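Aminotransferase AspB (Helicobacter pylori 26695, PDB 3EZS) probably uses pyridoxal 5'-phosphate to transfer amino groups between amino acids and 2-oxo acids, as class I and II aminotransferases do. Local coordinates at residues 141-146 with 165-170; 115-120 with 340-345; 332-337 with 350-355; 199-204 with 288-293; 206-211 with 221-226. All blocks are in the same frame, centred on the assembly; numbering follows the deposited sequence. Where two conformers were deposited one is given.

Contact 1. Residues 141-146 with 165-170. With EDO (1,2-ethanediol), chain D.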
# COMPACT_ATOMS: atom_id res chain seq x y z
N ASN A 141 -24.03 25.12 -16.07
CA ASN A 141 -24.99 24.78 -15.03
C ASN A 141 -24.39 24.93 -13.63
O ASN A 141 -24.74 24.17 -12.72
CB ASN A 141 -25.58 23.38 -15.25
CG ASN A 141 -24.58 22.27 -14.97
OD1 ASN A 141 -23.37 22.51 -14.85
ND2 ASN A 141 -25.10 21.05 -14.85
N ASP A 142 -23.50 25.91 -13.48
CA ASP A 142 -22.82 26.18 -12.22
C ASP A 142 -22.10 24.94 -11.71
O ASP A 142 -22.28 24.51 -10.57
CB ASP A 142 -23.79 26.78 -11.19
CG ASP A 142 -24.34 28.13 -11.62
OD1 ASP A 142 -23.67 28.80 -12.43
OD2 ASP A 142 -25.42 28.52 -11.16
N PHE A 143 -21.27 24.38 -12.60
CA PHE A 143 -20.42 23.21 -12.34
C PHE A 143 -21.13 22.08 -11.57
O PHE A 143 -20.63 21.58 -10.57
CB PHE A 143 -19.12 23.65 -11.64
CG PHE A 143 -18.41 24.77 -12.37
CD1 PHE A 143 -17.48 24.50 -13.35
CD2 PHE A 143 -18.72 26.10 -12.11
CE1 PHE A 143 -16.85 25.53 -14.05
CE2 PHE A 143 -18.10 27.13 -12.80
CZ PHE A 143 -17.16 26.84 -13.77
N THR A 144 -22.30 21.69 -12.08
CA THR A 144 -23.10 20.65 -11.45
C THR A 144 -23.06 19.33 -12.25
O THR A 144 -23.40 19.30 -13.44
CB THR A 144 -24.53 21.10 -11.33
OG1 THR A 144 -24.56 22.39 -10.71
CG2 THR A 144 -25.37 20.09 -10.51
N PRO A 145 -22.66 18.23 -11.60
CA PRO A 145 -22.65 16.98 -12.31
C PRO A 145 -24.03 16.34 -12.36
O PRO A 145 -24.79 16.46 -11.39
CB PRO A 145 -21.73 16.11 -11.46
CG PRO A 145 -21.96 16.57 -10.08
CD PRO A 145 -22.26 18.07 -10.19
N SER A 146 -24.35 15.67 -13.47
CA SER A 146 -25.60 14.90 -13.54
C SER A 146 -25.48 13.72 -14.51
O SER A 146 -24.55 13.61 -15.28
CB SER A 146 -26.79 15.77 -13.92
OG SER A 146 -26.67 16.28 -15.22
N ASN A 165 -11.73 19.05 -6.52
CA ASN A 165 -10.46 19.37 -7.16
C ASN A 165 -10.79 19.08 -8.64
O ASN A 165 -11.11 17.95 -8.98
CB ASN A 165 -9.33 18.45 -6.68
CG ASN A 165 -8.04 18.62 -7.49
OD1 ASN A 165 -7.91 19.51 -8.34
ND2 ASN A 165 -7.08 17.75 -7.23
N PRO A 166 -10.63 20.07 -9.54
CA PRO A 166 -10.09 21.43 -9.44
C PRO A 166 -11.02 22.66 -9.35
O PRO A 166 -10.52 23.79 -9.28
CB PRO A 166 -9.38 21.54 -10.79
CG PRO A 166 -10.36 20.90 -11.71
CD PRO A 166 -11.03 19.78 -10.93
N THR A 167 -12.34 22.47 -9.36
CA THR A 167 -13.26 23.61 -9.43
C THR A 167 -13.66 24.24 -8.11
O THR A 167 -14.16 25.36 -8.08
CB THR A 167 -14.58 23.21 -10.13
OG1 THR A 167 -15.28 22.29 -9.30
CG2 THR A 167 -14.35 22.61 -11.54
N GLY A 168 -13.49 23.50 -7.01
CA GLY A 168 -13.94 23.96 -5.71
C GLY A 168 -15.43 23.74 -5.47
O GLY A 168 -15.92 23.95 -4.36
N ARG A 169 -16.17 23.33 -6.51
CA ARG A 169 -17.61 23.12 -6.39
C ARG A 169 -17.93 22.15 -5.28
O ARG A 169 -17.37 21.05 -5.23
CB ARG A 169 -18.19 22.59 -7.70
CG ARG A 169 -19.71 22.31 -7.67
CD ARG A 169 -20.56 23.57 -7.51
NE ARG A 169 -21.94 23.34 -7.96
CZ ARG A 169 -22.94 22.85 -7.21
NH1 ARG A 169 -22.76 22.52 -5.95
NH2 ARG A 169 -24.13 22.69 -7.75
N THR A 170 -18.85 22.57 -4.41
CA THR A 170 -19.26 21.80 -3.24
C THR A 170 -20.77 21.58 -3.28
O THR A 170 -21.55 22.52 -3.41
CB THR A 170 -18.80 22.52 -1.93
OG1 THR A 170 -17.38 22.51 -1.88
CG2 THR A 170 -19.31 21.82 -0.66
C1 EDO D . -18.89 18.76 -7.45
O1 EDO D . -18.85 18.72 -6.01
C2 EDO D . -19.02 17.33 -7.97
O2 EDO D . -18.10 16.48 -7.32

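Contact 2. Residues 115-120 with 340-345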
# COMPACT_ATOMS: atom_id res chain seq x y z
N ASN A 115 -15.80 15.46 -14.66
CA ASN A 115 -14.78 15.88 -15.63
C ASN A 115 -14.75 17.42 -15.56
O ASN A 115 -15.73 18.08 -15.88
CB ASN A 115 -15.14 15.33 -17.02
CG ASN A 115 -14.15 15.70 -18.11
OD1 ASN A 115 -13.00 16.05 -17.83
ND2 ASN A 115 -14.60 15.61 -19.37
N PRO A 116 -13.61 18.02 -15.17
CA PRO A 116 -12.30 17.46 -14.84
C PRO A 116 -12.24 16.69 -13.53
O PRO A 116 -13.18 16.74 -12.73
CB PRO A 116 -11.37 18.68 -14.85
CG PRO A 116 -12.25 19.87 -14.67
CD PRO A 116 -13.67 19.48 -14.99
N PHE A 117 -11.13 15.96 -13.34
CA PHE A 117 -10.96 15.08 -12.20
C PHE A 117 -9.52 14.77 -11.80
O PHE A 117 -8.61 14.90 -12.59
CB PHE A 117 -11.63 13.73 -12.52
CG PHE A 117 -11.12 13.10 -13.81
CD1 PHE A 117 -11.70 13.40 -15.03
CD2 PHE A 117 -10.06 12.20 -13.79
CE1 PHE A 117 -11.23 12.84 -16.21
CE2 PHE A 117 -9.59 11.62 -14.96
CZ PHE A 117 -10.17 11.94 -16.17
N TYR A 118 -9.36 14.37 -10.54
CA TYR A 118 -8.12 13.84 -9.97
C TYR A 118 -7.96 12.53 -10.72
O TYR A 118 -8.83 11.67 -10.65
CB TYR A 118 -8.34 13.63 -8.48
CG TYR A 118 -7.23 12.95 -7.67
CD1 TYR A 118 -5.89 13.27 -7.85
CD2 TYR A 118 -7.56 12.07 -6.64
CE1 TYR A 118 -4.90 12.65 -7.07
CE2 TYR A 118 -6.58 11.47 -5.85
CZ TYR A 118 -5.25 11.75 -6.07
OH TYR A 118 -4.31 11.15 -5.28
N GLN A 119 -6.85 12.41 -11.43
CA GLN A 119 -6.61 11.32 -12.37
C GLN A 119 -6.67 9.89 -11.84
O GLN A 119 -6.81 8.95 -12.62
CB GLN A 119 -5.27 11.52 -13.09
CG GLN A 119 -5.04 12.92 -13.82
CD GLN A 119 -6.06 13.28 -14.92
OE1 GLN A 119 -5.76 13.14 -16.12
NE2 GLN A 119 -7.24 13.74 -14.53
N ILE A 120 -6.57 9.71 -10.52
CA ILE A 120 -6.65 8.36 -9.96
C ILE A 120 -8.02 7.72 -10.24
O ILE A 120 -8.10 6.50 -10.39
CB ILE A 120 -6.25 8.34 -8.45
CG1 ILE A 120 -5.90 6.92 -8.00
CG2 ILE A 120 -7.31 8.94 -7.57
CD1 ILE A 120 -4.67 6.37 -8.70
N LEU A 340 -6.30 18.11 -16.64
CA LEU A 340 -7.06 17.40 -15.62
C LEU A 340 -8.36 16.80 -16.15
O LEU A 340 -9.09 16.16 -15.40
CB LEU A 340 -7.38 18.33 -14.45
CG LEU A 340 -6.23 18.76 -13.56
CD1 LEU A 340 -6.72 19.72 -12.48
CD2 LEU A 340 -5.56 17.55 -12.94
N GLY A 341 -8.64 16.97 -17.45
CA GLY A 341 -9.89 16.51 -18.01
C GLY A 341 -9.76 15.76 -19.31
O GLY A 341 -8.67 15.51 -19.78
N ARG A 342 -10.91 15.40 -19.85
CA ARG A 342 -11.06 14.72 -21.14
C ARG A 342 -12.06 15.51 -21.98
O ARG A 342 -12.79 16.36 -21.46
CB ARG A 342 -11.55 13.29 -20.92
CG ARG A 342 -10.62 12.37 -20.12
CD ARG A 342 -9.36 12.07 -20.89
NE ARG A 342 -8.35 11.31 -20.14
CZ ARG A 342 -7.53 11.82 -19.21
NH1 ARG A 342 -7.56 13.10 -18.88
NH2 ARG A 342 -6.65 11.04 -18.60
N ASN A 343 -12.08 15.20 -23.28
CA ASN A 343 -12.98 15.81 -24.26
C ASN A 343 -12.89 17.31 -24.28
O ASN A 343 -13.90 17.97 -24.46
CB ASN A 343 -14.44 15.37 -24.05
CG ASN A 343 -14.58 13.87 -23.93
OD1 ASN A 343 -15.06 13.36 -22.92
ND2 ASN A 343 -14.10 13.15 -24.93
N ARG A 344 -11.68 17.83 -24.09
CA ARG A 344 -11.37 19.27 -24.10
C ARG A 344 -11.98 20.11 -22.95
O ARG A 344 -11.93 21.34 -22.97
CB ARG A 344 -11.66 19.91 -25.48
CG ARG A 344 -10.79 19.37 -26.64
N ILE A 345 -12.53 19.45 -21.93
CA ILE A 345 -13.05 20.18 -20.77
C ILE A 345 -11.83 20.76 -20.05
O ILE A 345 -10.81 20.07 -19.91
CB ILE A 345 -13.86 19.25 -19.83
CG1 ILE A 345 -15.06 18.65 -20.57
CG2 ILE A 345 -14.30 19.98 -18.58
CD1 ILE A 345 -16.03 19.68 -21.21
O HOH W 1 -16.90 15.01 -21.03

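Contact 3. Residues 332-337 with 350-355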
# COMPACT_ATOMS: atom_id res chain seq x y z
N ILE A 332 5.76 32.59 -13.05
CA ILE A 332 4.69 32.02 -12.25
C ILE A 332 4.14 30.80 -12.95
O ILE A 332 3.72 30.88 -14.10
CB ILE A 332 3.57 33.05 -11.98
CG1 ILE A 332 4.09 34.23 -11.14
CG2 ILE A 332 2.38 32.37 -11.29
CD1 ILE A 332 3.18 35.44 -11.14
N ILE A 333 4.12 29.67 -12.24
CA ILE A 333 3.64 28.40 -12.80
C ILE A 333 2.18 28.18 -12.43
O ILE A 333 1.81 28.26 -11.26
CB ILE A 333 4.46 27.19 -12.24
CG1 ILE A 333 5.93 27.29 -12.66
CG2 ILE A 333 3.83 25.86 -12.67
CD1 ILE A 333 6.89 26.35 -11.88
N THR A 334 1.35 27.94 -13.45
CA THR A 334 -0.07 27.63 -13.29
C THR A 334 -0.35 26.34 -14.06
O THR A 334 0.43 25.96 -14.94
CB THR A 334 -0.97 28.79 -13.77
OG1 THR A 334 -0.87 28.94 -15.20
CG2 THR A 334 -0.56 30.13 -13.07
N LEU A 335 -1.45 25.66 -13.73
CA LEU A 335 -1.81 24.39 -14.35
C LEU A 335 -3.01 24.54 -15.30
O LEU A 335 -4.13 24.84 -14.86
CB LEU A 335 -2.18 23.36 -13.26
CG LEU A 335 -2.61 21.94 -13.69
CD1 LEU A 335 -1.46 21.20 -14.45
CD2 LEU A 335 -3.09 21.11 -12.50
N PRO A 336 -2.78 24.36 -16.61
CA PRO A 336 -3.91 24.35 -17.53
C PRO A 336 -4.88 23.22 -17.14
O PRO A 336 -4.43 22.07 -16.97
CB PRO A 336 -3.26 24.05 -18.89
CG PRO A 336 -1.88 24.45 -18.76
CD PRO A 336 -1.51 24.18 -17.33
N ALA A 337 -6.17 23.55 -17.00
CA ALA A 337 -7.17 22.57 -16.58
C ALA A 337 -7.42 21.47 -17.62
O ALA A 337 -8.01 20.43 -17.29
CB ALA A 337 -8.49 23.25 -16.18
N VAL A 350 -7.13 27.82 -16.05
CA VAL A 350 -5.89 27.37 -15.39
C VAL A 350 -6.32 27.19 -13.95
O VAL A 350 -7.19 27.93 -13.44
CB VAL A 350 -4.65 28.33 -15.47
CG1 VAL A 350 -4.14 28.43 -16.90
CG2 VAL A 350 -4.92 29.71 -14.84
N ARG A 351 -5.74 26.18 -13.30
CA ARG A 351 -5.99 25.93 -11.91
C ARG A 351 -4.82 26.54 -11.15
O ARG A 351 -3.66 26.40 -11.57
CB ARG A 351 -6.06 24.44 -11.59
CG ARG A 351 -6.55 24.19 -10.16
CD ARG A 351 -6.30 22.78 -9.69
NE ARG A 351 -4.88 22.53 -9.42
CZ ARG A 351 -4.40 21.34 -9.08
NH1 ARG A 351 -5.22 20.31 -8.88
NH2 ARG A 351 -3.11 21.19 -8.88
N LEU A 352 -5.15 27.20 -10.04
CA LEU A 352 -4.18 27.81 -9.14
C LEU A 352 -4.34 27.10 -7.77
O LEU A 352 -5.46 26.94 -7.29
CB LEU A 352 -4.45 29.31 -8.95
CG LEU A 352 -4.56 30.28 -10.14
CD1 LEU A 352 -4.73 31.69 -9.61
CD2 LEU A 352 -3.37 30.22 -11.06
N ALA A 353 -3.21 26.70 -7.15
CA ALA A 353 -3.20 26.00 -5.87
C ALA A 353 -2.66 26.97 -4.83
O ALA A 353 -1.46 27.23 -4.80
CB ALA A 353 -2.34 24.72 -5.96
N LEU A 354 -3.54 27.50 -3.98
CA LEU A 354 -3.15 28.53 -3.00
C LEU A 354 -2.59 27.87 -1.73
O LEU A 354 -3.18 27.94 -0.65
CB LEU A 354 -4.32 29.46 -2.71
CG LEU A 354 -5.01 30.09 -3.94
CD1 LEU A 354 -5.98 31.13 -3.46
CD2 LEU A 354 -4.03 30.69 -4.97
N VAL A 355 -1.41 27.28 -1.90
CA VAL A 355 -0.78 26.47 -0.86
C VAL A 355 0.35 27.18 -0.11
O VAL A 355 1.16 26.54 0.56
CB VAL A 355 -0.32 25.10 -1.45
CG1 VAL A 355 -1.54 24.33 -1.97
CG2 VAL A 355 0.70 25.29 -2.57

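Contact 4. Residues 199-204 with 288-293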
# COMPACT_ATOMS: atom_id res chain seq x y z
N ILE A 199 -10.94 21.94 4.33
CA ILE A 199 -10.37 23.09 3.65
C ILE A 199 -11.56 23.91 3.22
O ILE A 199 -12.17 23.64 2.21
CB ILE A 199 -9.47 22.69 2.43
CG1 ILE A 199 -8.47 21.58 2.81
CG2 ILE A 199 -8.74 23.92 1.87
CD1 ILE A 199 -7.66 21.88 4.09
N TYR A 200 -11.92 24.90 4.02
CA TYR A 200 -13.07 25.73 3.74
C TYR A 200 -12.89 27.09 4.41
O TYR A 200 -12.14 27.24 5.37
CB TYR A 200 -14.37 25.04 4.17
CG TYR A 200 -14.47 24.76 5.66
CD1 TYR A 200 -15.02 25.69 6.53
CD2 TYR A 200 -14.00 23.57 6.18
CE1 TYR A 200 -15.10 25.42 7.90
CE2 TYR A 200 -14.07 23.30 7.54
CZ TYR A 200 -14.62 24.22 8.39
OH TYR A 200 -14.67 23.92 9.72
N GLU A 201 -13.63 28.07 3.90
CA GLU A 201 -13.46 29.45 4.29
C GLU A 201 -14.41 29.94 5.35
O GLU A 201 -14.00 30.61 6.29
CB GLU A 201 -13.62 30.31 3.03
CG GLU A 201 -13.41 31.79 3.20
CD GLU A 201 -13.83 32.57 1.98
OE1 GLU A 201 -13.78 32.01 0.86
OE2 GLU A 201 -14.22 33.74 2.14
N ASN A 202 -15.70 29.64 5.19
CA ASN A 202 -16.72 30.10 6.12
C ASN A 202 -17.45 28.90 6.75
O ASN A 202 -17.02 28.36 7.78
CB ASN A 202 -17.74 31.02 5.39
CG ASN A 202 -17.09 32.20 4.68
OD1 ASN A 202 -16.15 32.80 5.19
ND2 ASN A 202 -17.62 32.55 3.51
N THR A 203 -18.51 28.45 6.09
CA THR A 203 -19.33 27.38 6.60
C THR A 203 -18.73 26.02 6.18
O THR A 203 -18.29 25.85 5.03
CB THR A 203 -20.81 27.60 6.16
OG1 THR A 203 -21.60 26.44 6.49
CG2 THR A 203 -20.93 27.89 4.66
N PRO A 204 -18.67 25.07 7.12
CA PRO A 204 -18.07 23.80 6.74
C PRO A 204 -18.93 23.03 5.74
O PRO A 204 -20.13 23.06 5.83
CB PRO A 204 -17.98 23.02 8.07
CG PRO A 204 -18.30 24.00 9.15
CD PRO A 204 -19.12 25.07 8.53
N ILE A 288 -5.47 29.89 7.13
CA ILE A 288 -4.58 30.38 6.08
C ILE A 288 -5.24 30.16 4.72
O ILE A 288 -5.28 31.07 3.90
CB ILE A 288 -3.20 29.68 6.09
CG1 ILE A 288 -2.41 30.00 7.36
CG2 ILE A 288 -2.34 30.13 4.90
CD1 ILE A 288 -1.14 29.13 7.49
N TYR A 289 -5.78 28.97 4.50
CA TYR A 289 -6.47 28.70 3.24
C TYR A 289 -7.74 29.54 3.10
O TYR A 289 -8.10 29.92 2.00
CB TYR A 289 -6.80 27.22 3.07
CG TYR A 289 -5.61 26.29 3.10
CD1 TYR A 289 -4.54 26.47 2.24
CD2 TYR A 289 -5.57 25.20 3.97
CE1 TYR A 289 -3.43 25.61 2.26
CE2 TYR A 289 -4.49 24.34 4.00
CZ TYR A 289 -3.43 24.54 3.15
OH TYR A 289 -2.37 23.67 3.19
N ALA A 290 -8.41 29.83 4.23
CA ALA A 290 -9.59 30.69 4.24
C ALA A 290 -9.22 32.06 3.73
O ALA A 290 -9.89 32.59 2.84
CB ALA A 290 -10.16 30.80 5.65
N ASN A 291 -8.15 32.61 4.29
CA ASN A 291 -7.63 33.93 3.88
C ASN A 291 -7.07 33.98 2.47
O ASN A 291 -7.11 35.04 1.83
CB ASN A 291 -6.61 34.45 4.88
CG ASN A 291 -7.24 34.82 6.23
OD1 ASN A 291 -8.39 35.24 6.28
ND2 ASN A 291 -6.46 34.71 7.30
N ASN A 292 -6.54 32.85 1.98
CA ASN A 292 -6.06 32.78 0.59
C ASN A 292 -7.23 32.95 -0.39
O ASN A 292 -7.14 33.75 -1.32
CB ASN A 292 -5.30 31.48 0.30
CG ASN A 292 -4.00 31.38 1.07
OD1 ASN A 292 -3.56 32.35 1.68
ND2 ASN A 292 -3.36 30.21 1.03
N LEU A 293 -8.32 32.21 -0.16
CA LEU A 293 -9.52 32.31 -1.01
C LEU A 293 -10.12 33.71 -0.97
O LEU A 293 -10.56 34.22 -2.01
CB LEU A 293 -10.60 31.30 -0.58
CG LEU A 293 -10.38 29.80 -0.70
CD1 LEU A 293 -11.60 29.02 -0.16
CD2 LEU A 293 -10.08 29.41 -2.16

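Contact 5. Residues 206-211 with 221-226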
# COMPACT_ATOMS: atom_id res chain seq x y z
N PRO A 206 -20.88 19.89 3.91
CA PRO A 206 -21.47 18.70 4.49
C PRO A 206 -20.89 17.39 3.97
O PRO A 206 -20.43 17.31 2.81
CB PRO A 206 -22.92 18.82 4.08
CG PRO A 206 -22.91 19.60 2.80
CD PRO A 206 -21.69 20.46 2.82
N SER A 207 -20.86 16.37 4.83
CA SER A 207 -20.47 15.03 4.39
C SER A 207 -21.68 14.35 3.75
O SER A 207 -22.81 14.62 4.11
CB SER A 207 -20.02 14.16 5.55
OG SER A 207 -19.79 12.83 5.14
N LEU A 208 -21.42 13.47 2.81
CA LEU A 208 -22.46 12.66 2.17
C LEU A 208 -23.17 11.75 3.20
O LEU A 208 -24.32 11.34 2.99
CB LEU A 208 -21.82 11.84 1.01
CG LEU A 208 -22.66 10.85 0.20
CD1 LEU A 208 -23.89 11.52 -0.46
CD2 LEU A 208 -21.78 10.14 -0.86
N LEU A 209 -22.49 11.39 4.30
CA LEU A 209 -23.14 10.57 5.34
C LEU A 209 -24.19 11.38 6.12
O LEU A 209 -25.14 10.80 6.70
CB LEU A 209 -22.13 9.89 6.28
CG LEU A 209 -21.09 8.93 5.67
CD1 LEU A 209 -20.43 8.07 6.77
CD2 LEU A 209 -21.70 8.03 4.61
N GLU A 210 -24.05 12.70 6.14
CA GLU A 210 -25.08 13.55 6.76
C GLU A 210 -26.37 13.50 5.91
O GLU A 210 -27.48 13.54 6.44
CB GLU A 210 -24.63 15.00 6.86
CG GLU A 210 -23.41 15.25 7.72
CD GLU A 210 -23.07 16.75 7.80
OE1 GLU A 210 -23.93 17.51 8.26
OE2 GLU A 210 -21.96 17.17 7.42
N ALA A 211 -26.21 13.44 4.60
CA ALA A 211 -27.34 13.33 3.68
C ALA A 211 -28.07 12.01 3.93
O ALA A 211 -29.30 11.93 3.86
CB ALA A 211 -26.84 13.43 2.21
N LYS A 221 -26.35 2.37 3.59
CA LYS A 221 -26.44 1.38 2.51
C LYS A 221 -26.03 2.01 1.17
O LYS A 221 -26.52 3.10 0.83
CB LYS A 221 -27.86 0.84 2.39
CG LYS A 221 -28.07 -0.16 1.25
CD LYS A 221 -29.47 -0.78 1.30
CE LYS A 221 -29.69 -1.85 0.21
NZ LYS A 221 -29.80 -1.30 -1.18
N ASN A 222 -25.15 1.30 0.45
CA ASN A 222 -24.61 1.71 -0.85
C ASN A 222 -23.72 2.98 -0.84
O ASN A 222 -23.29 3.44 -1.91
CB ASN A 222 -25.74 1.91 -1.88
CG ASN A 222 -26.35 0.61 -2.36
OD1 ASN A 222 -26.21 -0.43 -1.72
ND2 ASN A 222 -27.01 0.67 -3.51
N VAL A 223 -23.43 3.53 0.33
CA VAL A 223 -22.74 4.83 0.42
C VAL A 223 -21.49 4.79 1.30
O VAL A 223 -21.48 4.19 2.39
CB VAL A 223 -23.72 5.91 0.91
CG1 VAL A 223 -23.04 7.28 1.05
CG2 VAL A 223 -24.95 6.01 -0.03
N LEU A 224 -20.45 5.46 0.80
CA LEU A 224 -19.13 5.53 1.44
C LEU A 224 -18.48 6.90 1.19
O LEU A 224 -18.72 7.55 0.18
CB LEU A 224 -18.22 4.43 0.87
CG LEU A 224 -18.68 2.97 1.09
CD1 LEU A 224 -18.34 2.14 -0.09
CD2 LEU A 224 -18.17 2.37 2.39
N VAL A 225 -17.66 7.33 2.14
CA VAL A 225 -16.94 8.59 2.07
C VAL A 225 -15.49 8.25 2.36
O VAL A 225 -15.21 7.37 3.17
CB VAL A 225 -17.48 9.66 3.07
CG1 VAL A 225 -18.94 10.08 2.73
CG2 VAL A 225 -17.38 9.18 4.51
N ILE A 226 -14.57 8.94 1.71
CA ILE A 226 -13.14 8.70 1.84
C ILE A 226 -12.46 9.97 2.37
O ILE A 226 -12.65 11.05 1.82
CB ILE A 226 -12.55 8.26 0.46
CG1 ILE A 226 -13.11 6.89 0.09
CG2 ILE A 226 -11.00 8.24 0.50
CD1 ILE A 226 -12.62 6.33 -1.25

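Contact 1. Residues 141-146 with 165-170
In R169, CG lies anti to the backbone N (chi1 179°) and the chain bends at chi2 (66°); NE then reaches D142 O. The residue follows directly on the NPTG turn of the SPNNPTG sequence characteristic of class I and II aminotransferases, whose N165-P166 peptide is cis. NE gives a nearly linear bond to D142 O, 2.9 Å away and in the guanidinium plane. Next to it, NH2 donates to T144 OG1 at 3.0 Å, tilted somewhat from that plane. The hydroxyl donates in turn to N141 O at 2.7 Å, so a threonine, able to accept and donate at once, suits the spot. NH2 also forms a salt bridge with E175, a further use for arginine here. R169 CG lies 3.1 Å from F143 O, a tight fit. F143, large and apolar, crosses T167 obliquely, CD1 to CG2 at 4.1 Å. T167 OG1 accepts from R169 N in an ST turn and also pairs with N164, while G168 has a positive phi, at which a CB would jam against the carbonyl O of T167. An ethanediol molecule, probably from crystallisation, donates from O1 to R169 O and rests C2 on P145 CG, 3.7 Å away.

Contact 2. Residues 115-120 with 340-345
The turn that leaves the C-terminal end of strand 110-115, in the large sheet of the aminotransferase fold, lies against the type I' beta turn R342-I345, part of the connection between the last two strands of the small sheet. N115, whose peptide to P116 is cis, joins them as a peptide group would. Its amide, carried on a CG anti to the backbone N (chi1 -180°), accepts from R342 N at OD1, 3.0 Å away, and donates through ND2 to R342 O at 2.9 Å, with an angle of 174° and the acceptor in the amide plane. R342 O also takes I345 N, the two donors arriving from opposite faces of its plane. G341 suits its position because a CB here would run into N115 OD1. Further along, F117 N makes a straight bond to L340 O at 2.9 Å, and that oxygen also lies over one face of the F117 ring. Q119 folds back so that NE2 holds F117 O and reaches L340 O weakly, while its OE1 meets R342 NH1 tip to tip at 3.3 Å, using a lone pair. The guanidinium, salt-bridged to E122 through NH2, rests one face on F117 CZ, with ring and guanidinium planes 48° apart. The cis proline adds apolar contact: P116 CD touches I345 CG2 at 3.7 Å and its CB meets L340 CB. A water accepts from N115 ND2 and donates to N343 OD1 at 3.1 Å.

Contact 3. Residues 332-337 with 350-355
L335 O receives R351 N at 2.6 Å, a short and nearly straight bond (168°), and the same oxygen has V350 CA 3.1 Å away in a CA-H...O contact. The return bond, from L335 N to R351 O at 3.2 Å, makes L335 and R351 an antiparallel hydrogen-bonded pair. Their side chains lie side by side and point the same way: L335 CD2 rests 3.5 Å above one face of the R351 guanidinium, toward its rim. A branched apolar residue suits that face, since it covers the flat group without competing for its N-H bonds. Those go elsewhere, NH2 to G29 O and NH1 to N165 OD1 of the NPTG turn. The strands 335-336 and 349-353 are neighbours in the three-stranded antiparallel sheet of the small domain. In class I aminotransferases an arginine of this kind, near the NPTG asparagine, binds the substrate carboxylate, and R351 is consistent with that role. P336 faces V350 as a non-hydrogen-bonded pair, where a proline, lacking an N-H, costs no bond to this partner. On the face opposite L335 and R351, T334 lies beside L352, and its CG2 presses on L352 CD2 at 3.5 Å, tighter than usual. T334 has its OG1 between the backbone N and the carbonyl carbon (chi1 68°), which brings that oxygen 3.7 Å from V350 CG1.

Contact 4. Residues 199-204 with 288-293
I199 comes first. A beta-branched apolar residue fits here, since its two branches touch different parts of Y289: CD1 meets CD2 of the ring at 3.9 Å, and CG2 lies 4.0 Å from Y289 CB. At Y200 the side chain turns away from the helix, its ring covered over the centre of one face by P204 CA. Y200 O, however, lies 4.1 Å from A290 CB and is hydrogen-bonded to R286. E201 then comes closest to the helix backbone, the CA atoms of E201 and A290 being 4.1 Å apart; the close approach suits a residue as small as alanine. E201 has its CG anti to the backbone N (chi1 -177°) and the rest extended. This CG lies 3.6 Å from A290 O, and OE1 meets L293 CB at 3.6 Å. The buried carboxylate makes salt bridges to K294 (through OE2) and R297 (through OE1), which probably favour its ionised form. L293 shields the apolar part of the glutamate, its CD1 touching E201 CB. The loop after strand 189-193 is thus packed on helix 280-299, the long helix that in this fold runs from the large domain toward the small one.

Contact 5. Residues 206-211 with 221-226
L208 and L209, at the start of helix 208-214, pack on V223 and V225 of the strand beyond it. In L208, CG is anti to the backbone N (chi1 177°). Its CD2 lies 3.7 Å from V223 CG1, and its CB touches V225 CG1 at 3.8 Å. L209 starts out beside the backbone N instead; L209 and V223 pass each other pointing in opposite directions, CD2 to CG1 at 3.9 Å, while L209 CG meets V225 CG1 at 3.8 Å. V223 and V225 alternate with L224, whose side chain turns to the far side of the strand; beta-branched valines suit the extended backbone and give the leucines methyl groups to rest on. Around this shell stand V180 and L190 beside L208, and F72 and L80 beside L209. The helix start is fixed by a capping box: S207, the N-cap, accepts at OG from L209 N (3.2 Å), and its own N donates to E210 OE2 (2.9 Å). Serine is short enough to turn its hydroxyl back to the helix. E194 completes the arrangement, one carboxylate oxygen bonded to S207 OG and the other to L208 N. Strand 189-193, helix 208-214 and strand 223-228 form a beta-alpha-beta unit of the large sheet. Because no hydrogen bond crosses between the two segments, their join rests on apolar contact, while the polar bonds of the helix start lie in the capping box and E194.

Contacts 1, 2 and 3 form a touching set. P166 of contact 1 packs on P116 and L340 of contact 2, and L340 in turn on L335 of contact 3; their centres are 12 to 17 Å apart. Contact 4 touches contact 3 where N292 reaches L354 O, while contact 5, about 30 Å from contact 3 between centres, lies on the opposite side of the chain's centre. Along the chain, contact 2 closes a long loop that encloses contacts 1, 4 and 5, with contact 5 nested within contact 4; contact 3 crosses contact 2. The large seven-stranded sheet and the small three-stranded one are thus joined by segments distant in sequence.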